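Local coordinates for E3 ubiquitin-protein ligase HERC2 (Homo sapiens, PDB 4L1M) that probably attaches ubiquitin to target proteins through its HECT domain, the part here being its first RCC1-like domain, a seven-bladed beta-propeller likely to serve protein recognition, at residues A[54-65]-A[68-79]; A[104-112]-A[121-129]. All blocks are in the same frame, centred on the assembly; numbering follows the deposited sequence. Where two conformers were deposited one is given.

How the interactions relate
Interaction 1 (54-65 with 68-79) and interaction 2 (104-112 with 121-129) lie in two successive blades of the beta-propeller, their centres about 15 Å apart. They touch where the loop at 61-63 meets the chain at 106-107: Glu62 N lies 3.0 Å from Gly106 O, probably as a hydrogen bond, and Glu62 OE1 packs 3.4 Å from His107 CE1. Farther along the seam Arg64 CG rests 3.4 Å from Tyr109 OH. One sulfate, probably from the crystallisation liquor, bridges the blades, taking hydrogen bonds from Arg64 of interaction 1 and Tyr109 of interaction 2, with a weak one from His107.

Interaction 1. Residues A[54-65]-A[68-79]; sequences GVTQIACAEKRF and LSRNGRVYTQAY. With SO4 (sulfate ion), chain G.
Val55 and Ser69 form a non-hydrogen-bonded antiparallel pair, Gln57 and Leu68 a hydrogen-bonded one, and the shift of one residue between them is a beta bulge. At the bulge Thr56 N gives a nearly straight bond of 3.0 Å to Leu68 O, and Leu68 N returns one to Gln57 O. Beyond it, Gly54 O receives Arg70 N at 2.8 Å, at the start of the type I turn Ser69-Gly72. At the other end the strand at 64-65 runs antiparallel to 74-78, with Phe65 and Gln77 exchanging both backbone bonds.

Tyr79 reaches back over the 61-63 loop. Ala61 O lies at the edge of the ring and accepts a hydrogen bond of 2.6 Å from Tyr79 OH, while the backbone of Arg64, at CA and C, lies over one face. Beside it the Phe65 ring is nearly parallel, planes 14° apart, but slid so far that the two barely overlap; Phe65 CD1 and Tyr79 CE1 approach to 3.4 Å. Gln77 CB sits over a face of the Phe65 ring in a CH-pi contact, 4.1 Å from its centroid. The Gln77 amide turns away to Thr83 and Ala85.

Alongside Ala78, the Arg64 chain bends at its third torsion (chi3 54°), which lays the guanidinium with one face over Ala78 CB. Arg64 NH1 gives a hydrogen bond of 3.3 Å to Thr76 OG1, close to the guanidinium plane, and Arg64 NE one of 3.1 Å to sulfate O1; these two bonds at its edge probably limit its rotation.

Strands 55-60, 64-69 and 74-78 are the first three of a four-stranded propeller blade completed by 87-88. Leu68 and Gln57 pack on Ile100 of strand 97-101 in the next blade, while Ile58, Cys60, Phe65 and Tyr79 meet strand 374-379 of the blade before.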
loop_
_atom_site.group_PDB
_atom_site.type_symbol
_atom_site.label_atom_id
_atom_site.label_comp_id
_atom_site.label_asym_id
_atom_site.label_seq_id
_atom_site.Cartn_x
_atom_site.Cartn_y
_atom_site.Cartn_z
ATOM N N GLY A 54 2.587 -10.597 17.768
ATOM C CA GLY A 54 3.912 -10.316 17.217
ATOM C C GLY A 54 3.762 -9.838 15.790
ATOM O O GLY A 54 3.953 -10.598 14.837
ATOM N N VAL A 55 3.419 -8.565 15.645
ATOM C CA VAL A 55 3.095 -7.979 14.337
ATOM C C VAL A 55 4.350 -7.670 13.514
ATOM O O VAL A 55 5.310 -7.084 14.032
ATOM C CB VAL A 55 2.273 -6.704 14.517
ATOM C CG1 VAL A 55 1.895 -6.122 13.182
ATOM C CG2 VAL A 55 1.023 -7.003 15.316
ATOM N N THR A 56 4.358 -8.115 12.256
ATOM C CA THR A 56 5.440 -7.787 11.320
ATOM C C THR A 56 4.901 -6.922 10.192
ATOM O O THR A 56 5.648 -6.139 9.603
ATOM C CB THR A 56 6.150 -9.042 10.735
ATOM O OG1 THR A 56 5.246 -9.799 9.911
ATOM C CG2 THR A 56 6.663 -9.930 11.835
ATOM N N GLN A 57 3.613 -7.086 9.887
ATOM C CA GLN A 57 2.959 -6.361 8.819
ATOM C C GLN A 57 1.472 -6.184 9.085
ATOM O O GLN A 57 0.857 -7.030 9.720
ATOM C CB GLN A 57 3.115 -7.169 7.541
ATOM C CG GLN A 57 3.457 -6.406 6.292
ATOM C CD GLN A 57 3.927 -7.400 5.231
ATOM O OE1 GLN A 57 4.971 -8.090 5.405
ATOM N NE2 GLN A 57 3.162 -7.529 4.178
ATOM N N ILE A 58 0.905 -5.088 8.590
ATOM C CA ILE A 58 -0.517 -4.874 8.611
ATOM C C ILE A 58 -0.967 -4.350 7.251
ATOM O O ILE A 58 -0.442 -3.361 6.772
ATOM C CB ILE A 58 -0.907 -3.828 9.680
ATOM C CG1 ILE A 58 -0.654 -4.381 11.067
ATOM C CG2 ILE A 58 -2.376 -3.409 9.511
ATOM C CD1 ILE A 58 -1.048 -3.464 12.199
ATOM N N ALA A 59 -1.963 -5.006 6.659
ATOM C CA ALA A 59 -2.530 -4.607 5.383
ATOM C C ALA A 59 -3.982 -4.159 5.592
ATOM O O ALA A 59 -4.833 -4.942 5.974
ATOM C CB ALA A 59 -2.475 -5.750 4.408
ATOM N N CYS A 60 -4.232 -2.885 5.338
ATOM C CA CYS A 60 -5.491 -2.283 5.636
ATOM C C CYS A 60 -6.405 -2.343 4.421
ATOM O O CYS A 60 -6.073 -1.811 3.371
ATOM C CB CYS A 60 -5.260 -0.834 6.056
ATOM S SG CYS A 60 -4.472 -0.663 7.685
ATOM N N ALA A 61 -7.559 -2.979 4.585
ATOM C CA ALA A 61 -8.605 -2.933 3.572
ATOM C C ALA A 61 -9.646 -1.894 3.983
ATOM O O ALA A 61 -9.399 -1.081 4.879
ATOM C CB ALA A 61 -9.223 -4.297 3.377
ATOM N N GLU A 62 -10.797 -1.891 3.330
ATOM C CA GLU A 62 -11.796 -0.851 3.597
ATOM C C GLU A 62 -12.569 -1.023 4.904
ATOM O O GLU A 62 -12.770 -0.037 5.610
ATOM C CB GLU A 62 -12.778 -0.715 2.447
ATOM C CG GLU A 62 -13.540 0.607 2.494
ATOM C CD GLU A 62 -14.761 0.613 1.595
ATOM O OE1 GLU A 62 -15.813 0.086 2.023
ATOM O OE2 GLU A 62 -14.660 1.144 0.472
ATOM N N LYS A 63 -13.022 -2.239 5.210
ATOM C CA LYS A 63 -13.784 -2.474 6.454
ATOM C C LYS A 63 -12.997 -3.252 7.495
ATOM O O LYS A 63 -13.429 -3.381 8.632
ATOM C CB LYS A 63 -15.085 -3.246 6.176
ATOM C CG LYS A 63 -16.024 -2.633 5.147
ATOM C CD LYS A 63 -16.625 -1.302 5.601
ATOM C CE LYS A 63 -17.851 -0.937 4.743
ATOM N NZ LYS A 63 -17.886 0.498 4.335
ATOM N N ARG A 64 -11.855 -3.787 7.105
ATOM C CA ARG A 64 -11.057 -4.594 8.003
ATOM C C ARG A 64 -9.576 -4.562 7.631
ATOM O O ARG A 64 -9.186 -3.969 6.621
ATOM C CB ARG A 64 -11.576 -6.011 8.019
ATOM C CG ARG A 64 -11.684 -6.664 6.666
ATOM C CD ARG A 64 -12.356 -8.030 6.776
ATOM N NE ARG A 64 -13.674 -7.990 7.451
ATOM C CZ ARG A 64 -13.923 -8.484 8.679
ATOM N NH1 ARG A 64 -12.963 -9.077 9.443
ATOM N NH2 ARG A 64 -15.159 -8.409 9.166
ATOM N N PHE A 65 -8.755 -5.135 8.495
ATOM C CA PHE A 65 -7.337 -5.240 8.221
ATOM C C PHE A 65 -6.823 -6.620 8.531
ATOM O O PHE A 65 -7.383 -7.326 9.373
ATOM C CB PHE A 65 -6.506 -4.154 8.939
ATOM C CG PHE A 65 -6.597 -4.174 10.446
ATOM C CD1 PHE A 65 -7.714 -3.724 11.091
ATOM C CD2 PHE A 65 -5.521 -4.571 11.218
ATOM C CE1 PHE A 65 -7.778 -3.721 12.483
ATOM C CE2 PHE A 65 -5.580 -4.555 12.598
ATOM C CZ PHE A 65 -6.707 -4.126 13.229
ATOM N N LEU A 68 -0.108 -9.827 9.876
ATOM C CA LEU A 68 0.807 -10.953 9.710
ATOM C C LEU A 68 1.634 -11.082 10.982
ATOM O O LEU A 68 2.208 -10.086 11.430
ATOM C CB LEU A 68 1.733 -10.704 8.531
ATOM C CG LEU A 68 2.780 -11.789 8.257
ATOM C CD1 LEU A 68 2.076 -13.089 7.934
ATOM C CD2 LEU A 68 3.735 -11.393 7.133
ATOM N N SER A 69 1.711 -12.300 11.531
ATOM C CA SER A 69 2.437 -12.562 12.778
ATOM C C SER A 69 3.832 -13.073 12.505
ATOM O O SER A 69 4.107 -13.632 11.429
ATOM C CB SER A 69 1.737 -13.621 13.621
ATOM O OG SER A 69 0.447 -13.867 13.151
ATOM N N ARG A 70 4.722 -12.883 13.481
ATOM C CA ARG A 70 6.112 -13.360 13.410
ATOM C C ARG A 70 6.177 -14.832 12.951
ATOM O O ARG A 70 7.067 -15.207 12.171
ATOM C CB ARG A 70 6.811 -13.141 14.765
ATOM C CG ARG A 70 6.652 -14.233 15.795
ATOM C CD ARG A 70 5.270 -14.351 16.405
ATOM N NE ARG A 70 5.217 -15.579 17.220
ATOM C CZ ARG A 70 4.144 -16.022 17.874
ATOM N NH1 ARG A 70 3.003 -15.338 17.845
ATOM N NH2 ARG A 70 4.223 -17.160 18.587
ATOM N N ASN A 71 5.214 -15.641 13.409
ATOM C CA ASN A 71 5.168 -17.082 13.107
ATOM C C ASN A 71 4.540 -17.416 11.741
ATOM O O ASN A 71 4.357 -18.568 11.419
ATOM C CB ASN A 71 4.457 -17.871 14.248
ATOM C CG ASN A 71 2.940 -17.588 14.333
ATOM O OD1 ASN A 71 2.395 -16.731 13.617
ATOM N ND2 ASN A 71 2.261 -18.309 15.201
ATOM N N GLY A 72 4.195 -16.413 10.954
ATOM C CA GLY A 72 3.721 -16.646 9.600
ATOM C C GLY A 72 2.251 -16.988 9.507
ATOM O O GLY A 72 1.801 -17.587 8.525
ATOM N N ARG A 73 1.489 -16.612 10.527
ATOM C CA ARG A 73 0.052 -16.718 10.445
ATOM C C ARG A 73 -0.573 -15.351 10.172
ATOM O O ARG A 73 0.024 -14.325 10.438
ATOM C CB ARG A 73 -0.490 -17.336 11.717
ATOM C CG ARG A 73 -0.090 -18.790 11.862
ATOM C CD ARG A 73 -0.557 -19.347 13.192
ATOM N NE ARG A 73 0.180 -20.558 13.569
ATOM C CZ ARG A 73 0.093 -21.163 14.757
ATOM N NH1 ARG A 73 -0.707 -20.683 15.714
ATOM N NH2 ARG A 73 0.818 -22.254 14.995
ATOM N N VAL A 74 -1.792 -15.377 9.656
ATOM C CA VAL A 74 -2.524 -14.194 9.259
ATOM C C VAL A 74 -3.853 -14.077 10.036
ATOM O O VAL A 74 -4.617 -15.040 10.139
ATOM C CB VAL A 74 -2.817 -14.247 7.769
ATOM C CG1 VAL A 74 -3.700 -13.073 7.345
ATOM C CG2 VAL A 74 -1.524 -14.210 6.974
ATOM N N TYR A 75 -4.115 -12.894 10.585
ATOM C CA TYR A 75 -5.316 -12.660 11.345
ATOM C C TYR A 75 -6.085 -11.545 10.727
ATOM O O TYR A 75 -5.512 -10.701 10.017
ATOM C CB TYR A 75 -4.970 -12.286 12.774
ATOM C CG TYR A 75 -4.295 -13.402 13.516
ATOM C CD1 TYR A 75 -2.959 -13.686 13.290
ATOM C CD2 TYR A 75 -4.993 -14.201 14.407
ATOM C CE1 TYR A 75 -2.331 -14.726 13.955
ATOM C CE2 TYR A 75 -4.368 -15.249 15.060
ATOM C CZ TYR A 75 -3.036 -15.500 14.829
ATOM O OH TYR A 75 -2.362 -16.511 15.475
ATOM N N THR A 76 -7.387 -11.517 10.996
ATOM C CA THR A 76 -8.228 -10.463 10.462
ATOM C C THR A 76 -9.041 -9.820 11.572
ATOM O O THR A 76 -9.479 -10.500 12.508
ATOM C CB THR A 76 -9.141 -10.988 9.308
ATOM O OG1 THR A 76 -9.876 -9.901 8.738
ATOM C CG2 THR A 76 -10.130 -12.073 9.784
ATOM N N GLN A 77 -9.251 -8.518 11.452
ATOM C CA GLN A 77 -10.023 -7.748 12.406
ATOM C C GLN A 77 -10.784 -6.641 11.662
ATOM O O GLN A 77 -10.218 -5.968 10.797
ATOM C CB GLN A 77 -9.073 -7.114 13.408
ATOM C CG GLN A 77 -9.704 -6.148 14.402
ATOM C CD GLN A 77 -10.534 -6.832 15.463
ATOM O OE1 GLN A 77 -10.185 -7.890 15.959
ATOM N NE2 GLN A 77 -11.636 -6.212 15.836
ATOM N N ALA A 78 -12.046 -6.410 12.041
ATOM C CA ALA A 78 -12.824 -5.277 11.487
ATOM C C ALA A 78 -12.533 -4.010 12.272
ATOM O O ALA A 78 -12.389 -4.048 13.489
ATOM C CB ALA A 78 -14.325 -5.576 11.525
ATOM N N TYR A 79 -12.511 -2.880 11.583
ATOM C CA TYR A 79 -12.306 -1.587 12.231
ATOM C C TYR A 79 -13.420 -1.242 13.162
ATOM O O TYR A 79 -13.191 -0.618 14.193
ATOM C CB TYR A 79 -12.223 -0.454 11.193
ATOM C CG TYR A 79 -11.148 -0.592 10.149
ATOM C CD1 TYR A 79 -9.812 -0.750 10.502
ATOM C CD2 TYR A 79 -11.460 -0.539 8.824
ATOM C CE1 TYR A 79 -8.821 -0.872 9.538
ATOM C CE2 TYR A 79 -10.476 -0.628 7.846
ATOM C CZ TYR A 79 -9.160 -0.802 8.197
ATOM O OH TYR A 79 -8.229 -0.908 7.192
HETATM S S SO4 G . -15.119 -6.891 3.543
HETATM O O1 SO4 G . -15.364 -7.372 4.923
HETATM O O2 SO4 G . -16.408 -6.415 2.969
HETATM O O3 SO4 G . -14.129 -5.775 3.582
HETATM O O4 SO4 G . -14.542 -7.987 2.707
#

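Interaction 2. Residues A[104-112]-A[121-129]; sequences SDGHHYLAL and WGCGDGGRL. With SO4 (sulfate ion), chain G.
Trp121 pairs with Tyr109 through two antiparallel backbone bonds, and its indole takes Tyr109 CB over a face of the six-membered ring, 3.5 Å from the centroid and only 9° off the normal. The tyrosine ring itself is oblique to the indole, at 31°, while Ala111 CB meets the indole edge at Trp121 CZ3, 3.9 Å away. Tyr109 OH is hydrogen-bonded to sulfate O4 at 3.1 Å. Gly122 continues the strand opposite His108, backbone against backbone. Next, Cys123 N makes an almost linear bond of 3.0 Å to His107 O, where the pairing ends and the chain leaves for a glycine-rich loop. Here strands 108-113 and 118-122, the middle two of a four-stranded propeller blade, give way to the loop of an RCC1 repeat. A bend at chi3, 72°, turns Arg128 NE to Asp125 O in that loop, giving a hydrogen bond of 2.8 Å to a lone pair of this oxygen, which lies near the guanidinium plane. Arg128 CD packs over a face of the His108 ring, 3.7 Å from the centroid; His108 NE2 is hydrogen-bonded to Ser165 OG. Leu129 CD2 comes against His108 CB at 3.9 Å.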
loop_
_atom_site.group_PDB
_atom_site.type_symbol
_atom_site.label_atom_id
_atom_site.label_comp_id
_atom_site.label_asym_id
_atom_site.label_seq_id
_atom_site.Cartn_x
_atom_site.Cartn_y
_atom_site.Cartn_z
ATOM N N SER A 104 -6.618 0.162 0.782
ATOM C CA SER A 104 -7.474 0.798 1.796
ATOM C C SER A 104 -8.931 1.107 1.322
ATOM O O SER A 104 -9.811 1.367 2.150
ATOM C CB SER A 104 -6.765 2.025 2.366
ATOM O OG SER A 104 -6.859 3.081 1.477
ATOM N N ASP A 105 -9.167 1.091 0.013
ATOM C CA ASP A 105 -10.511 1.241 -0.560
ATOM C C ASP A 105 -10.990 -0.090 -1.164
ATOM O O ASP A 105 -11.912 -0.103 -1.988
ATOM C CB ASP A 105 -10.534 2.349 -1.653
ATOM C CG ASP A 105 -9.992 3.725 -1.139
ATOM O OD1 ASP A 105 -10.371 4.148 -0.007
ATOM O OD2 ASP A 105 -9.190 4.397 -1.864
ATOM N N GLY A 106 -10.372 -1.204 -0.750
ATOM C CA GLY A 106 -10.623 -2.527 -1.353
ATOM C C GLY A 106 -11.268 -3.580 -0.457
ATOM O O GLY A 106 -11.401 -3.389 0.750
ATOM N N HIS A 107 -11.645 -4.693 -1.079
ATOM C CA HIS A 107 -12.380 -5.798 -0.451
ATOM C C HIS A 107 -11.797 -7.146 -0.892
ATOM O O HIS A 107 -12.528 -8.135 -1.019
ATOM C CB HIS A 107 -13.896 -5.750 -0.846
ATOM C CG HIS A 107 -14.559 -4.461 -0.489
ATOM N ND1 HIS A 107 -15.305 -4.306 0.662
ATOM C CD2 HIS A 107 -14.531 -3.244 -1.090
ATOM C CE1 HIS A 107 -15.724 -3.053 0.748
ATOM N NE2 HIS A 107 -15.262 -2.385 -0.299
ATOM N N HIS A 108 -10.512 -7.177 -1.197
ATOM C CA HIS A 108 -9.865 -8.424 -1.499
ATOM C C HIS A 108 -8.459 -8.405 -0.964
ATOM O O HIS A 108 -7.922 -7.347 -0.695
ATOM C CB HIS A 108 -9.927 -8.770 -2.985
ATOM C CG HIS A 108 -8.962 -8.012 -3.841
ATOM N ND1 HIS A 108 -9.053 -6.651 -4.034
ATOM C CD2 HIS A 108 -7.935 -8.436 -4.616
ATOM C CE1 HIS A 108 -8.107 -6.266 -4.872
ATOM N NE2 HIS A 108 -7.415 -7.330 -5.239
ATOM N N TYR A 109 -7.886 -9.592 -0.799
ATOM C CA TYR A 109 -6.647 -9.757 -0.068
ATOM C C TYR A 109 -5.740 -10.671 -0.862
ATOM O O TYR A 109 -6.227 -11.568 -1.557
ATOM C CB TYR A 109 -6.955 -10.358 1.302
ATOM C CG TYR A 109 -8.156 -9.698 1.927
ATOM C CD1 TYR A 109 -8.029 -8.549 2.684
ATOM C CD2 TYR A 109 -9.428 -10.187 1.687
ATOM C CE1 TYR A 109 -9.133 -7.919 3.228
ATOM C CE2 TYR A 109 -10.540 -9.571 2.212
ATOM C CZ TYR A 109 -10.394 -8.433 2.987
ATOM O OH TYR A 109 -11.534 -7.820 3.496
ATOM N N LEU A 110 -4.435 -10.434 -0.755
ATOM C CA LEU A 110 -3.418 -11.375 -1.207
ATOM C C LEU A 110 -2.480 -11.767 -0.060
ATOM O O LEU A 110 -2.195 -10.967 0.829
ATOM C CB LEU A 110 -2.562 -10.738 -2.284
ATOM C CG LEU A 110 -3.264 -10.278 -3.533
ATOM C CD1 LEU A 110 -2.218 -9.726 -4.490
ATOM C CD2 LEU A 110 -4.015 -11.403 -4.207
ATOM N N ALA A 111 -1.982 -12.994 -0.124
ATOM C CA ALA A 111 -0.997 -13.456 0.805
ATOM C C ALA A 111 0.065 -14.247 0.069
ATOM O O ALA A 111 -0.253 -15.001 -0.847
ATOM C CB ALA A 111 -1.654 -14.308 1.864
ATOM N N LEU A 112 1.323 -14.097 0.496
ATOM C CA LEU A 112 2.470 -14.709 -0.174
ATOM C C LEU A 112 3.231 -15.606 0.791
ATOM O O LEU A 112 3.646 -15.167 1.846
ATOM C CB LEU A 112 3.424 -13.623 -0.691
ATOM C CG LEU A 112 4.748 -14.107 -1.305
ATOM C CD1 LEU A 112 4.505 -15.069 -2.456
ATOM C CD2 LEU A 112 5.577 -12.950 -1.808
ATOM N N TRP A 121 -8.288 -13.969 -1.782
ATOM C CA TRP A 121 -9.685 -14.152 -1.408
ATOM C C TRP A 121 -10.422 -12.820 -1.308
ATOM O O TRP A 121 -9.817 -11.747 -1.447
ATOM C CB TRP A 121 -9.815 -14.985 -0.120
ATOM C CG TRP A 121 -9.329 -14.355 1.154
ATOM C CD1 TRP A 121 -10.109 -13.940 2.193
ATOM C CD2 TRP A 121 -7.971 -14.121 1.562
ATOM N NE1 TRP A 121 -9.333 -13.436 3.195
ATOM C CE2 TRP A 121 -8.020 -13.531 2.837
ATOM C CE3 TRP A 121 -6.732 -14.317 0.965
ATOM C CZ2 TRP A 121 -6.870 -13.154 3.540
ATOM C CZ3 TRP A 121 -5.572 -13.954 1.672
ATOM C CH2 TRP A 121 -5.655 -13.376 2.936
ATOM N N GLY A 122 -11.735 -12.908 -1.086
ATOM C CA GLY A 122 -12.594 -11.739 -1.025
ATOM C C GLY A 122 -13.415 -11.614 -2.282
ATOM O O GLY A 122 -13.813 -12.626 -2.872
ATOM N N CYS A 123 -13.676 -10.372 -2.681
ATOM C CA CYS A 123 -14.482 -10.065 -3.864
ATOM C C CYS A 123 -13.814 -10.526 -5.160
ATOM O O CYS A 123 -12.599 -10.377 -5.342
ATOM C CB CYS A 123 -14.739 -8.575 -3.941
ATOM S SG CYS A 123 -15.934 -8.118 -5.222
ATOM N N GLY A 124 -14.624 -11.077 -6.060
ATOM C CA GLY A 124 -14.150 -11.695 -7.296
ATOM C C GLY A 124 -14.402 -10.880 -8.555
ATOM O O GLY A 124 -13.909 -11.243 -9.620
ATOM N N ASP A 125 -15.112 -9.765 -8.428
ATOM C CA ASP A 125 -15.547 -9.006 -9.601
ATOM C C ASP A 125 -14.371 -8.576 -10.458
ATOM O O ASP A 125 -13.320 -8.189 -9.951
ATOM C CB ASP A 125 -16.382 -7.789 -9.211
ATOM C CG ASP A 125 -17.687 -8.168 -8.501
ATOM O OD1 ASP A 125 -17.989 -9.379 -8.344
ATOM O OD2 ASP A 125 -18.408 -7.228 -8.072
ATOM N N GLY A 126 -14.535 -8.692 -11.775
ATOM C CA GLY A 126 -13.493 -8.277 -12.724
ATOM C C GLY A 126 -12.256 -9.170 -12.802
ATOM O O GLY A 126 -11.333 -8.883 -13.565
ATOM N N GLY A 127 -12.238 -10.234 -11.999
ATOM C CA GLY A 127 -11.193 -11.232 -12.060
ATOM C C GLY A 127 -10.015 -10.921 -11.167
ATOM O O GLY A 127 -8.956 -11.516 -11.323
ATOM N N ARG A 128 -10.206 -10.013 -10.214
ATOM C CA ARG A 128 -9.130 -9.569 -9.340
ATOM C C ARG A 128 -8.458 -10.682 -8.498
ATOM O O ARG A 128 -7.329 -10.489 -8.021
ATOM C CB ARG A 128 -9.632 -8.449 -8.424
ATOM C CG ARG A 128 -10.602 -8.916 -7.337
ATOM C CD ARG A 128 -11.296 -7.755 -6.664
ATOM N NE ARG A 128 -12.279 -7.129 -7.544
ATOM C CZ ARG A 128 -13.029 -6.085 -7.211
ATOM N NH1 ARG A 128 -13.898 -5.558 -8.087
ATOM N NH2 ARG A 128 -12.903 -5.554 -6.013
ATOM N N LEU A 129 -9.136 -11.811 -8.282
ATOM C CA LEU A 129 -8.553 -12.887 -7.488
ATOM C C LEU A 129 -7.573 -13.744 -8.289
ATOM O O LEU A 129 -6.804 -14.515 -7.697
ATOM C CB LEU A 129 -9.648 -13.766 -6.865
ATOM C CG LEU A 129 -10.655 -12.999 -6.004
ATOM C CD1 LEU A 129 -11.752 -13.905 -5.459
ATOM C CD2 LEU A 129 -9.965 -12.220 -4.873
HETATM S S SO4 G . -15.119 -6.891 3.543
HETATM O O1 SO4 G . -15.364 -7.372 4.923
HETATM O O2 SO4 G . -16.408 -6.415 2.969
HETATM O O3 SO4 G . -14.129 -5.775 3.582
HETATM O O4 SO4 G . -14.542 -7.987 2.707
#